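Local structure of uronate isomerase (Caulobacter crescentus, 2Q01) at residues V193-Y197 with F242-T248; Y197-I203 with H235-R239; T248-H254 with L304-P310; A296-L300 with L349-L355. The protein isomerises D-glucuronate to D-fructuronate and D-galacturonate to D-tagaturonate, reversibly, in the pathway of pentose and glucuronate interconversion. All blocks are in the same frame, centred on the assembly; numbering follows the deposited sequence.

How the contacts relate
Contacts 1, 2 and 3 are buried, whereas contact 4 lies farther from the chain's centre and is partly exposed. Contacts 1 and 2 share Tyr-197 and both use helix 228-244: the first packs the turn that ends the helix against strand 192-194 through van der Waals contacts and two waters, the second fixes a loop on the helix through a tyrosine-histidine hydrogen bond. Thr-248 leads from contact 1 into contact 3, a parallel strand pair dense in backbone hydrogen bonds and polar side chains. Contact 4 is mainly aliphatic; its helix 281-302 runs into strand 305-308 of contact 3, and Ser-299 OG bonds Leu-304 O, 2.6 Å away.

Contact 1 (V193-Y197 with F242-T248)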
loop_
_atom_site.group_PDB
_atom_site.type_symbol
_atom_site.label_atom_id
_atom_site.label_comp_id
_atom_site.label_asym_id
_atom_site.label_seq_id
_atom_site.Cartn_x
_atom_site.Cartn_y
_atom_site.Cartn_z
ATOM N N VAL B 193 -6.364 -9.086 36.583
ATOM C CA VAL B 193 -6.445 -7.764 35.982
ATOM C C VAL B 193 -5.179 -6.996 36.349
ATOM O O VAL B 193 -4.926 -6.713 37.520
ATOM C CB VAL B 193 -7.709 -6.997 36.421
ATOM C CG1 VAL B 193 -7.723 -5.601 35.813
ATOM C CG2 VAL B 193 -8.973 -7.770 36.027
ATOM N N ILE B 194 -4.374 -6.692 35.338
ATOM C CA ILE B 194 -3.110 -5.986 35.539
ATOM C C ILE B 194 -3.123 -4.626 34.849
ATOM O O ILE B 194 -4.133 -4.217 34.275
ATOM C CB ILE B 194 -1.884 -6.823 35.079
ATOM C CG1 ILE B 194 -1.994 -7.206 33.600
ATOM C CG2 ILE B 194 -1.736 -8.053 35.951
ATOM C CD1 ILE B 194 -0.704 -7.732 33.006
ATOM N N THR B 195 -1.995 -3.932 34.913
ATOM C CA THR B 195 -1.894 -2.586 34.364
ATOM C C THR B 195 -0.771 -2.471 33.326
ATOM O O THR B 195 -0.023 -3.423 33.098
ATOM C CB THR B 195 -1.734 -1.537 35.496
ATOM O OG1 THR B 195 -1.636 -0.228 34.931
ATOM C CG2 THR B 195 -0.502 -1.824 36.350
ATOM N N ALA B 196 -0.691 -1.312 32.678
ATOM C CA ALA B 196 0.399 -0.994 31.762
ATOM C C ALA B 196 0.834 0.448 31.993
ATOM O O ALA B 196 -0.000 1.311 32.263
ATOM C CB ALA B 196 -0.037 -1.201 30.320
ATOM N N TYR B 197 2.139 0.694 31.891
ATOM C CA TYR B 197 2.729 2.005 32.165
ATOM C C TYR B 197 2.706 2.921 30.943
ATOM O O TYR B 197 3.436 2.693 29.981
ATOM C CB TYR B 197 4.170 1.817 32.642
ATOM C CG TYR B 197 4.843 3.054 33.200
ATOM C CD1 TYR B 197 4.587 3.477 34.502
ATOM C CD2 TYR B 197 5.768 3.773 32.443
ATOM C CE1 TYR B 197 5.209 4.586 35.030
ATOM C CE2 TYR B 197 6.403 4.895 32.964
ATOM C CZ TYR B 197 6.117 5.290 34.262
ATOM O OH TYR B 197 6.717 6.388 34.807
ATOM N N PHE B 242 3.983 -0.140 39.288
ATOM C CA PHE B 242 3.177 -0.786 38.253
ATOM C C PHE B 242 3.495 -2.276 38.162
ATOM O O PHE B 242 2.588 -3.096 38.044
ATOM C CB PHE B 242 3.390 -0.106 36.899
ATOM C CG PHE B 242 2.525 1.108 36.672
ATOM C CD1 PHE B 242 2.678 2.258 37.441
ATOM C CD2 PHE B 242 1.574 1.114 35.657
ATOM C CE1 PHE B 242 1.891 3.385 37.221
ATOM C CE2 PHE B 242 0.779 2.234 35.427
ATOM C CZ PHE B 242 0.936 3.369 36.212
ATOM N N ILE B 243 4.785 -2.607 38.219
ATOM C CA ILE B 243 5.274 -3.989 38.288
ATOM C C ILE B 243 4.659 -4.744 39.469
ATOM O O ILE B 243 4.179 -5.875 39.313
ATOM C CB ILE B 243 6.826 -4.019 38.369
ATOM C CG1 ILE B 243 7.419 -3.601 37.028
ATOM C CG2 ILE B 243 7.355 -5.406 38.749
ATOM C CD1 ILE B 243 8.798 -3.039 37.121
ATOM N N ASP B 244 4.654 -4.093 40.633
ATOM C CA ASP B 244 4.035 -4.625 41.846
ATOM C C ASP B 244 2.519 -4.793 41.709
ATOM O O ASP B 244 1.913 -5.602 42.414
ATOM C CB ASP B 244 4.357 -3.730 43.047
ATOM C CG ASP B 244 5.830 -3.763 43.432
ATOM O OD1 ASP B 244 6.283 -2.809 44.099
ATOM O OD2 ASP B 244 6.535 -4.733 43.076
ATOM N N ALA B 245 1.921 -4.028 40.798
ATOM C CA ALA B 245 0.504 -4.152 40.467
ATOM C C ALA B 245 0.274 -5.151 39.321
ATOM O O ALA B 245 -0.856 -5.328 38.853
ATOM C CB ALA B 245 -0.076 -2.788 40.117
ATOM N N GLY B 246 1.353 -5.786 38.868
ATOM C CA GLY B 246 1.266 -6.863 37.890
ATOM C C GLY B 246 1.674 -6.533 36.468
ATOM O O GLY B 246 1.650 -7.414 35.606
ATOM N N ALA B 247 2.044 -5.276 36.220
ATOM C CA ALA B 247 2.454 -4.826 34.886
ATOM C C ALA B 247 3.684 -5.550 34.361
ATOM O O ALA B 247 4.620 -5.846 35.105
ATOM C CB ALA B 247 2.692 -3.329 34.862
ATOM N N THR B 248 3.651 -5.849 33.068
ATOM C CA THR B 248 4.781 -6.444 32.370
ATOM C C THR B 248 5.159 -5.578 31.176
ATOM O O THR B 248 6.170 -5.825 30.514
ATOM C CB THR B 248 4.452 -7.870 31.861
ATOM O OG1 THR B 248 3.340 -7.823 30.955
ATOM C CG2 THR B 248 4.124 -8.825 33.009
HETATM O O HOH W 1 -3.213 -5.620 39.841
HETATM O O HOH W 2 1.457 -4.894 31.470
#
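Here the turn that leads from helix 228-244 into strand 249-252 of the TIM barrel packs against the end of strand 192-194 and the chain that follows it. Val-193 takes part through its carbonyl: water 1 donates to Val-193 O (3.1 Å) and to Ala-245 O (2.6 Å). Ile-194 lies over Gly-246, with CA atoms 5.0 Å apart and Ile-194 CG2 3.5 Å from Gly-246 O. That glycine closes a Schellman motif at the helix C-terminus, where Ala-247 N bonds Phe-242 O (2.9 Å) and Gly-246 N bonds Ile-243 O (2.9 Å). Its phi of 105° disfavours any side chain, and a CB would also clash with Ile-194 CG2. Thr-195 packs against the helix end and the turn: OG1 approaches Phe-242 CE2 (3.5 Å), CG2 touches Ala-245 CB (3.9 Å) and Ala-247 CB (3.8 Å), and Thr-195 O receives a CA-H...O contact from Ala-247 CA (3.4 Å). Water 2 accepts from Thr-248 N (2.9 Å) and donates to Thr-195 O (2.6 Å). Ala-196 turns its CB away but sets its O at the edge of the Phe-242 ring, 3.4 Å from CE2. Tyr-197, its hydroxyl hydrogen-bonded to His-235 two turns before Phe-242, presents its ring edge to that phenylalanine's face in a T-shaped pair, centroids 5.0 Å apart, planes at 85°, and Tyr-197 CD1 3.7 Å from Phe-242 CD1.

Contact 2 (Y197-I203 with H235-R239); sequences YRPDAVI and HRLRR
One face of a helix receives a tyrosine, and a histidine on the same helix reaches the short turn beyond it. Residues 235-239 are regular alpha helix, Arg-239 N bonding His-235 O at 2.9 Å. Residues 197-203 run extended through Tyr-197 and Arg-198, then turn at Pro-199, where Val-202 N bonds Pro-199 O (3.0 Å). The nearest CA pairs are Tyr-197 with Arg-239 (6.7 Å) and Pro-199 with His-235 (8.3 Å). The CA-to-CB bond of His-235 points sideways, and chi1 m with chi2 -66° brings the ring to the loop. His-235 ND1 and Tyr-197 OH share a 2.6 Å hydrogen bond, while His-235 CE1 meets Pro-199 CB (3.7 Å) and Val-202 CG2 (3.6 Å). Arg-238 lays its CB at the tyrosine's ring edge, 3.9 Å from Tyr-197 CE1, and its guanidinium turns off to Pro-174 O. Arg-239 (chi1 m, chi2 t, chi3 p) covers a face of the Tyr-197 ring in a CH-pi contact, CG 3.5 Å from the centroid and 7° off the normal. Chi1 t and chi2 80° of Tyr-197 direct its ring to the helix for both contacts. This joins a loop after a barrel strand to an outer helix of a TIM barrel. Around it, Val-202 packs on helix 210-221, Tyr-197 and Pro-199 rest on strand 249-252, and Arg-239 reaches Asp-302 at the end of helix 281-302.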
loop_
_atom_site.group_PDB
_atom_site.type_symbol
_atom_site.label_atom_id
_atom_site.label_comp_id
_atom_site.label_asym_id
_atom_site.label_seq_id
_atom_site.Cartn_x
_atom_site.Cartn_y
_atom_site.Cartn_z
ATOM N N TYR B 197 2.139 0.694 31.891
ATOM C CA TYR B 197 2.729 2.005 32.165
ATOM C C TYR B 197 2.706 2.921 30.943
ATOM O O TYR B 197 3.436 2.693 29.981
ATOM C CB TYR B 197 4.170 1.817 32.642
ATOM C CG TYR B 197 4.843 3.054 33.200
ATOM C CD1 TYR B 197 4.587 3.477 34.502
ATOM C CD2 TYR B 197 5.768 3.773 32.443
ATOM C CE1 TYR B 197 5.209 4.586 35.030
ATOM C CE2 TYR B 197 6.403 4.895 32.964
ATOM C CZ TYR B 197 6.117 5.290 34.262
ATOM O OH TYR B 197 6.717 6.388 34.807
ATOM N N ARG B 198 1.880 3.965 30.985
ATOM C CA ARG B 198 1.755 4.892 29.858
ATOM C C ARG B 198 2.117 6.328 30.253
ATOM O O ARG B 198 1.237 7.108 30.614
ATOM C CB ARG B 198 0.340 4.851 29.288
ATOM C CG ARG B 198 0.224 5.421 27.885
ATOM C CD ARG B 198 -1.174 5.920 27.609
ATOM N NE ARG B 198 -1.300 6.431 26.247
ATOM C CZ ARG B 198 -1.790 5.741 25.219
ATOM N NH1 ARG B 198 -2.224 4.495 25.380
ATOM N NH2 ARG B 198 -1.853 6.307 24.020
ATOM N N PRO B 199 3.412 6.689 30.158
ATOM C CA PRO B 199 3.905 7.973 30.661
ATOM C C PRO B 199 3.652 9.203 29.778
ATOM O O PRO B 199 4.163 10.280 30.084
ATOM C CB PRO B 199 5.405 7.722 30.819
ATOM C CG PRO B 199 5.725 6.715 29.786
ATOM C CD PRO B 199 4.495 5.879 29.572
ATOM N N ASP B 200 2.847 9.041 28.726
ATOM C CA ASP B 200 2.597 10.065 27.697
ATOM C C ASP B 200 2.321 11.486 28.185
ATOM O O ASP B 200 2.802 12.446 27.584
ATOM C CB ASP B 200 1.438 9.629 26.792
ATOM C CG ASP B 200 1.789 8.445 25.908
ATOM O OD1 ASP B 200 2.928 7.926 25.989
ATOM O OD2 ASP B 200 0.908 8.035 25.125
ATOM N N ALA B 201 1.548 11.613 29.261
ATOM C CA ALA B 201 1.147 12.924 29.770
ATOM C C ALA B 201 2.273 13.698 30.477
ATOM O O ALA B 201 2.226 14.928 30.542
ATOM C CB ALA B 201 -0.073 12.794 30.668
ATOM N N VAL B 202 3.276 12.984 30.994
ATOM C CA VAL B 202 4.416 13.631 31.660
ATOM C C VAL B 202 5.660 13.636 30.770
ATOM O O VAL B 202 6.767 13.939 31.221
ATOM C CB VAL B 202 4.730 13.019 33.065
ATOM C CG1 VAL B 202 3.556 13.202 34.005
ATOM C CG2 VAL B 202 5.098 11.551 32.971
ATOM N N ILE B 203 5.460 13.299 29.500
ATOM C CA ILE B 203 6.543 13.263 28.514
ATOM C C ILE B 203 6.273 14.258 27.382
ATOM O O ILE B 203 7.187 14.948 26.928
ATOM C CB ILE B 203 6.785 11.823 27.976
ATOM C CG1 ILE B 203 7.310 10.929 29.111
ATOM C CG2 ILE B 203 7.736 11.833 26.764
ATOM C CD1 ILE B 203 7.863 9.581 28.688
ATOM N N HIS B 235 10.105 8.275 37.567
ATOM C CA HIS B 235 9.672 7.289 36.579
ATOM C C HIS B 235 10.014 5.867 37.003
ATOM O O HIS B 235 9.228 4.947 36.776
ATOM C CB HIS B 235 10.305 7.568 35.224
ATOM C CG HIS B 235 9.524 8.509 34.365
ATOM N ND1 HIS B 235 8.276 8.199 33.868
ATOM C CD2 HIS B 235 9.830 9.733 33.877
ATOM C CE1 HIS B 235 7.836 9.202 33.130
ATOM N NE2 HIS B 235 8.761 10.144 33.116
ATOM N N ARG B 236 11.189 5.696 37.607
ATOM C CA ARG B 236 11.633 4.394 38.091
ATOM C C ARG B 236 10.762 3.891 39.236
ATOM O O ARG B 236 10.359 2.726 39.244
ATOM C CB ARG B 236 13.091 4.444 38.530
ATOM C CG ARG B 236 14.077 4.500 37.390
ATOM C CD ARG B 236 15.511 4.361 37.892
ATOM N NE ARG B 236 16.435 5.082 37.019
ATOM C CZ ARG B 236 16.947 6.281 37.283
ATOM N NH1 ARG B 236 16.658 6.910 38.418
ATOM N NH2 ARG B 236 17.766 6.851 36.410
ATOM N N LEU B 237 10.466 4.780 40.183
ATOM C CA LEU B 237 9.619 4.455 41.327
ATOM C C LEU B 237 8.180 4.140 40.921
ATOM O O LEU B 237 7.547 3.262 41.509
ATOM C CB LEU B 237 9.644 5.583 42.364
ATOM C CG LEU B 237 10.936 5.851 43.146
ATOM C CD1 LEU B 237 10.692 6.938 44.174
ATOM C CD2 LEU B 237 11.499 4.596 43.817
ATOM N N ARG B 238 7.671 4.850 39.917
ATOM C CA ARG B 238 6.315 4.607 39.430
ATOM C C ARG B 238 6.225 3.326 38.614
ATOM O O ARG B 238 5.258 2.589 38.735
ATOM C CB ARG B 238 5.772 5.805 38.641
ATOM C CG ARG B 238 5.403 7.002 39.518
ATOM C CD ARG B 238 4.520 6.596 40.672
ATOM N NE ARG B 238 3.138 6.388 40.260
ATOM C CZ ARG B 238 2.251 5.676 40.946
ATOM N NH1 ARG B 238 1.009 5.556 40.494
ATOM N NH2 ARG B 238 2.603 5.081 42.076
ATOM N N ARG B 239 7.249 3.056 37.810
ATOM C CA ARG B 239 7.336 1.805 37.072
ATOM C C ARG B 239 7.363 0.599 38.003
ATOM O O ARG B 239 6.694 -0.399 37.733
ATOM C CB ARG B 239 8.555 1.798 36.156
ATOM C CG ARG B 239 8.306 2.490 34.834
ATOM C CD ARG B 239 9.607 2.856 34.148
ATOM N NE ARG B 239 10.290 1.685 33.612
ATOM C CZ ARG B 239 10.285 1.338 32.327
ATOM N NH1 ARG B 239 9.635 2.070 31.433
ATOM N NH2 ARG B 239 10.938 0.258 31.934
#

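Contact 3 (T248-H254 with L304-P310)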
loop_
_atom_site.group_PDB
_atom_site.type_symbol
_atom_site.label_atom_id
_atom_site.label_comp_id
_atom_site.label_asym_id
_atom_site.label_seq_id
_atom_site.Cartn_x
_atom_site.Cartn_y
_atom_site.Cartn_z
ATOM N N THR B 248 3.651 -5.849 33.068
ATOM C CA THR B 248 4.781 -6.444 32.370
ATOM C C THR B 248 5.159 -5.578 31.176
ATOM O O THR B 248 6.170 -5.825 30.514
ATOM C CB THR B 248 4.452 -7.870 31.861
ATOM O OG1 THR B 248 3.340 -7.823 30.955
ATOM C CG2 THR B 248 4.124 -8.825 33.009
ATOM N N SER B 249 4.352 -4.549 30.920
ATOM C CA SER B 249 4.533 -3.730 29.733
ATOM C C SER B 249 4.446 -2.226 29.977
ATOM O O SER B 249 3.881 -1.768 30.971
ATOM C CB SER B 249 3.535 -4.149 28.649
ATOM O OG SER B 249 3.842 -3.528 27.416
ATOM N N SER B 250 5.034 -1.462 29.062
ATOM C CA SER B 250 4.862 -0.019 29.034
ATOM C C SER B 250 4.291 0.357 27.664
ATOM O O SER B 250 4.383 -0.425 26.712
ATOM C CB SER B 250 6.172 0.715 29.340
ATOM O OG SER B 250 6.937 0.931 28.174
ATOM N N ASP B 251 3.690 1.537 27.563
ATOM C CA ASP B 251 3.027 1.952 26.322
ATOM C C ASP B 251 3.303 3.421 25.992
ATOM O O ASP B 251 3.261 4.275 26.872
ATOM C CB ASP B 251 1.519 1.684 26.409
ATOM C CG ASP B 251 0.791 1.992 25.114
ATOM O OD1 ASP B 251 1.392 1.814 24.033
ATOM O OD2 ASP B 251 -0.388 2.407 25.172
ATOM N N HIS B 252 3.583 3.702 24.718
ATOM C CA HIS B 252 3.992 5.036 24.276
ATOM C C HIS B 252 3.280 5.473 23.002
ATOM O O HIS B 252 3.609 5.020 21.910
ATOM C CB HIS B 252 5.514 5.085 24.099
ATOM C CG HIS B 252 6.257 4.491 25.254
ATOM N ND1 HIS B 252 6.532 5.202 26.400
ATOM C CD2 HIS B 252 6.711 3.235 25.473
ATOM C CE1 HIS B 252 7.151 4.419 27.264
ATOM N NE2 HIS B 252 7.274 3.220 26.726
ATOM N N GLY B 253 2.296 6.356 23.156
ATOM C CA GLY B 253 1.547 6.904 22.027
ATOM C C GLY B 253 2.050 8.279 21.627
ATOM O O GLY B 253 1.433 9.295 21.944
ATOM N N HIS B 254 3.180 8.302 20.929
ATOM C CA HIS B 254 3.799 9.535 20.481
ATOM C C HIS B 254 3.324 9.849 19.065
ATOM O O HIS B 254 2.837 8.946 18.384
ATOM C CB HIS B 254 5.324 9.391 20.508
ATOM C CG HIS B 254 5.908 9.300 21.883
ATOM N ND1 HIS B 254 7.257 9.127 22.105
ATOM C CD2 HIS B 254 5.330 9.345 23.107
ATOM C CE1 HIS B 254 7.486 9.076 23.405
ATOM N NE2 HIS B 254 6.333 9.207 24.036
ATOM N N LEU B 304 10.390 -4.238 31.818
ATOM C CA LEU B 304 9.148 -3.808 31.183
ATOM C C LEU B 304 9.231 -3.848 29.662
ATOM O O LEU B 304 10.089 -3.208 29.062
ATOM C CB LEU B 304 8.762 -2.407 31.651
ATOM C CG LEU B 304 7.445 -2.240 32.407
ATOM C CD1 LEU B 304 7.204 -3.378 33.365
ATOM C CD2 LEU B 304 7.417 -0.909 33.128
ATOM N N VAL B 305 8.335 -4.618 29.056
ATOM C CA VAL B 305 8.231 -4.718 27.603
ATOM C C VAL B 305 7.661 -3.417 27.040
ATOM O O VAL B 305 6.648 -2.917 27.504
ATOM C CB VAL B 305 7.371 -5.933 27.182
ATOM C CG1 VAL B 305 7.039 -5.870 25.723
ATOM C CG2 VAL B 305 8.100 -7.233 27.491
ATOM N N MET B 306 8.329 -2.866 26.038
ATOM C CA MET B 306 8.036 -1.522 25.591
ATOM C C MET B 306 7.205 -1.516 24.313
ATOM O O MET B 306 7.678 -1.933 23.263
ATOM C CB MET B 306 9.359 -0.802 25.376
ATOM C CG MET B 306 9.286 0.682 25.374
ATOM S SD MET B 306 10.969 1.288 25.294
ATOM C CE MET B 306 10.785 2.391 23.908
ATOM N N GLN B 307 5.971 -1.033 24.399
ATOM C CA GLN B 307 5.128 -0.911 23.210
ATOM C C GLN B 307 5.142 0.501 22.636
ATOM O O GLN B 307 4.808 1.463 23.324
ATOM C CB GLN B 307 3.686 -1.312 23.513
ATOM C CG GLN B 307 3.524 -2.652 24.194
ATOM C CD GLN B 307 2.090 -2.905 24.615
ATOM O OE1 GLN B 307 1.701 -2.600 25.742
ATOM N NE2 GLN B 307 1.290 -3.447 23.702
ATOM N N ILE B 308 5.512 0.624 21.367
ATOM C CA ILE B 308 5.432 1.905 20.683
ATOM C C ILE B 308 4.227 1.942 19.735
ATOM O O ILE B 308 4.132 1.151 18.790
ATOM C CB ILE B 308 6.759 2.262 19.968
ATOM C CG1 ILE B 308 7.922 2.228 20.970
ATOM C CG2 ILE B 308 6.661 3.639 19.294
ATOM C CD1 ILE B 308 9.297 2.250 20.334
ATOM N N HIS B 309 3.309 2.864 20.028
ATOM C CA HIS B 309 2.098 3.121 19.247
ATOM C C HIS B 309 2.156 4.503 18.577
ATOM O O HIS B 309 1.485 5.435 19.034
ATOM C CB HIS B 309 0.882 3.111 20.178
ATOM C CG HIS B 309 0.370 1.748 20.511
ATOM N ND1 HIS B 309 0.664 1.114 21.698
ATOM C CD2 HIS B 309 -0.440 0.907 19.826
ATOM C CE1 HIS B 309 0.067 -0.064 21.726
ATOM N NE2 HIS B 309 -0.609 -0.215 20.602
ATOM N N PRO B 310 2.948 4.660 17.498
ATOM C CA PRO B 310 3.068 6.010 16.968
ATOM C C PRO B 310 2.129 6.342 15.800
ATOM O O PRO B 310 1.521 5.446 15.203
ATOM C CB PRO B 310 4.516 6.042 16.483
ATOM C CG PRO B 310 4.795 4.610 16.059
ATOM C CD PRO B 310 3.780 3.715 16.731
HETATM O O HOH W 3 0.016 7.919 18.941
#
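Two neighbouring strands of the barrel's parallel sheet, 249-252 and 305-308, pair here and carry polar side chains along one face, ending in the Asp-251/His-309 pair near the C-terminal end. Their axes approach to 4.6 Å and cross at -21°. The ladder of hydrogen bonds is regular: Val-305 N bonds Thr-248 O (2.9 Å), Ser-250 N bonds Val-305 O (2.7 Å), Gln-307 N bonds Ser-250 O (2.9 Å), His-252 N bonds Gln-307 O (2.9 Å) and His-309 N bonds His-252 O (2.9 Å). With helices 264-276 and 281-302 in the connection, this is a beta-alpha-beta unit of the TIM barrel. Ser-249, Val-305, Asp-251 and Gln-307 occupy one face of the sheet. On it Ser-249 OG lies 2.9 Å from both Gln-307 OE1 and Val-305 O. Asp-251 OD1 accepts a short hydrogen bond (2.5 Å) from His-309 ND1, while OD2 forms a salt bridge with Arg-198; His-41 and Phe-360 stack on the His-309 ring. The other face meets helix 281-302: Met-306 touches Ala-296, and His-252 NE2 shares a 2.7 Å hydrogen bond with Ser-250 OG and lies 3.5 Å from Met-306 CG. Water 3 donates to His-254 O (3.1 Å) and His-309 O (2.9 Å).

Contact 4 (A296-L300 with L349-L355)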
loop_
_atom_site.group_PDB
_atom_site.type_symbol
_atom_site.label_atom_id
_atom_site.label_comp_id
_atom_site.label_asym_id
_atom_site.label_seq_id
_atom_site.Cartn_x
_atom_site.Cartn_y
_atom_site.Cartn_z
ATOM N N ALA B 296 13.656 2.690 27.608
ATOM C CA ALA B 296 14.283 1.445 27.185
ATOM C C ALA B 296 15.487 1.118 28.054
ATOM O O ALA B 296 15.764 -0.049 28.314
ATOM C CB ALA B 296 14.699 1.541 25.747
ATOM N N LYS B 297 16.197 2.158 28.490
ATOM C CA LYS B 297 17.303 2.036 29.440
ATOM C C LYS B 297 16.834 1.605 30.836
ATOM O O LYS B 297 17.574 0.946 31.568
ATOM C CB LYS B 297 18.066 3.363 29.536
ATOM C CG LYS B 297 18.969 3.648 28.342
ATOM C CD LYS B 297 19.974 4.750 28.635
ATOM C CE LYS B 297 19.463 6.105 28.207
ATOM N NZ LYS B 297 20.466 7.173 28.468
ATOM N N MET B 298 15.612 1.997 31.203
ATOM C CA MET B 298 14.995 1.555 32.450
ATOM C C MET B 298 14.523 0.114 32.322
ATOM O O MET B 298 14.612 -0.656 33.279
ATOM C CB MET B 298 13.813 2.451 32.827
ATOM C CG MET B 298 14.196 3.779 33.459
ATOM S SD MET B 298 12.763 4.848 33.690
ATOM C CE MET B 298 13.572 6.444 33.747
ATOM N N SER B 299 14.033 -0.239 31.133
ATOM C CA SER B 299 13.563 -1.594 30.819
ATOM C C SER B 299 14.676 -2.632 30.877
ATOM O O SER B 299 14.424 -3.809 31.136
ATOM C CB SER B 299 12.917 -1.620 29.439
ATOM O OG SER B 299 11.605 -1.094 29.490
ATOM N N LEU B 300 15.906 -2.182 30.631
ATOM C CA LEU B 300 17.101 -2.998 30.809
ATOM C C LEU B 300 17.249 -3.474 32.251
ATOM O O LEU B 300 17.795 -4.554 32.497
ATOM C CB LEU B 300 18.329 -2.184 30.430
ATOM C CG LEU B 300 19.052 -2.388 29.103
ATOM C CD1 LEU B 300 18.124 -2.461 27.904
ATOM C CD2 LEU B 300 20.042 -1.258 28.960
ATOM N N LEU B 349 21.062 0.162 21.710
ATOM C CA LEU B 349 20.493 -0.987 22.412
ATOM C C LEU B 349 19.854 -2.080 21.548
ATOM O O LEU B 349 19.173 -2.955 22.078
ATOM C CB LEU B 349 19.460 -0.498 23.429
ATOM C CG LEU B 349 19.927 0.415 24.564
ATOM C CD1 LEU B 349 18.746 0.974 25.324
ATOM C CD2 LEU B 349 20.884 -0.311 25.501
ATOM N N GLY B 350 20.084 -2.053 20.240
ATOM C CA GLY B 350 19.400 -2.971 19.326
ATOM C C GLY B 350 19.783 -4.435 19.427
ATOM O O GLY B 350 19.000 -5.302 19.060
ATOM N N ASN B 351 20.987 -4.702 19.928
ATOM C CA ASN B 351 21.504 -6.063 20.046
ATOM C C ASN B 351 21.552 -6.552 21.494
ATOM O O ASN B 351 22.205 -7.551 21.795
ATOM C CB ASN B 351 22.892 -6.163 19.401
ATOM C CG ASN B 351 22.944 -5.542 18.007
ATOM O OD1 ASN B 351 23.767 -4.667 17.732
ATOM N ND2 ASN B 351 22.066 -5.997 17.123
ATOM N N ASP B 352 20.855 -5.850 22.384
ATOM C CA ASP B 352 20.808 -6.210 23.799
ATOM C C ASP B 352 19.778 -7.315 24.050
ATOM O O ASP B 352 18.649 -7.220 23.581
ATOM C CB ASP B 352 20.482 -4.975 24.646
ATOM C CG ASP B 352 20.856 -5.146 26.108
ATOM O OD1 ASP B 352 20.178 -5.913 26.818
ATOM O OD2 ASP B 352 21.820 -4.493 26.556
ATOM N N PRO B 353 20.171 -8.373 24.787
ATOM C CA PRO B 353 19.250 -9.469 25.123
ATOM C C PRO B 353 18.098 -9.087 26.067
ATOM O O PRO B 353 17.013 -9.659 25.970
ATOM C CB PRO B 353 20.164 -10.499 25.803
ATOM C CG PRO B 353 21.567 -10.104 25.419
ATOM C CD PRO B 353 21.525 -8.623 25.315
ATOM N N ARG B 354 18.336 -8.127 26.958
ATOM C CA ARG B 354 17.380 -7.773 28.017
ATOM C C ARG B 354 16.232 -6.872 27.555
ATOM O O ARG B 354 15.240 -6.711 28.274
ATOM C CB ARG B 354 18.102 -7.105 29.198
ATOM C CG ARG B 354 19.245 -7.914 29.794
ATOM C CD ARG B 354 20.144 -7.036 30.657
ATOM N NE ARG B 354 20.986 -6.146 29.857
ATOM C CZ ARG B 354 21.609 -5.066 30.330
ATOM N NH1 ARG B 354 21.489 -4.715 31.607
ATOM N NH2 ARG B 354 22.352 -4.325 29.518
ATOM N N LEU B 355 16.366 -6.281 26.369
ATOM C CA LEU B 355 15.367 -5.339 25.870
ATOM C C LEU B 355 14.351 -5.993 24.932
ATOM O O LEU B 355 14.708 -6.762 24.038
ATOM C CB LEU B 355 16.041 -4.140 25.192
ATOM C CG LEU B 355 15.154 -2.993 24.689
ATOM C CD1 LEU B 355 14.403 -2.312 25.833
ATOM C CD2 LEU B 355 15.966 -1.988 23.888
#
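Residues 296-300 form a stretch of alpha helix within helix 281-302, Leu-300 N bonding Ala-296 O at 3.2 Å. Opposite it, residues 349-355 lead on from helix 343-349 without regular structure: a type I beta turn spans Leu-349 to Asp-352. The backbones come closest at Leu-300 and Arg-354, CA atoms 5.5 Å apart. The contact thus packs the helix preceding TIM-barrel strand 305-308 on the connection into the adjacent strand, 357-359. Leu-300 CD2 touches Leu-349 CD2 (3.7 Å), and Leu-300 CD1 touches Leu-355 CB (3.8 Å). Ala-296 fits between the two loop leucines, with CB 4.1 Å from Leu-349 CD1 and 3.9 Å from Leu-355 CD1. Ser-299 CB adds a contact at 4.0 Å to Leu-355 CD1, while its OG bonds Leu-304 O. Arg-354 lays one face of its guanidinium over Leu-300, NH2 3.8 Å from Leu-300 CG. Asp-352 holds that arginine in place: OD1 accepts from Arg-354 N (2.9 Å), an Asx turn, and from Arg-354 NE (3.2 Å), and OD2 makes a salt bridge with Arg-354 NH2 (3.0 Å). At the turn, Asn-351 ND2 bonds Asn-317 OD1 of the second subunit. Between helix and loop the packing is van der Waals, mostly aliphatic; Asp-352 and Arg-354 pair their charges within the loop, so the guanidinium face can rest on apolar Leu-300.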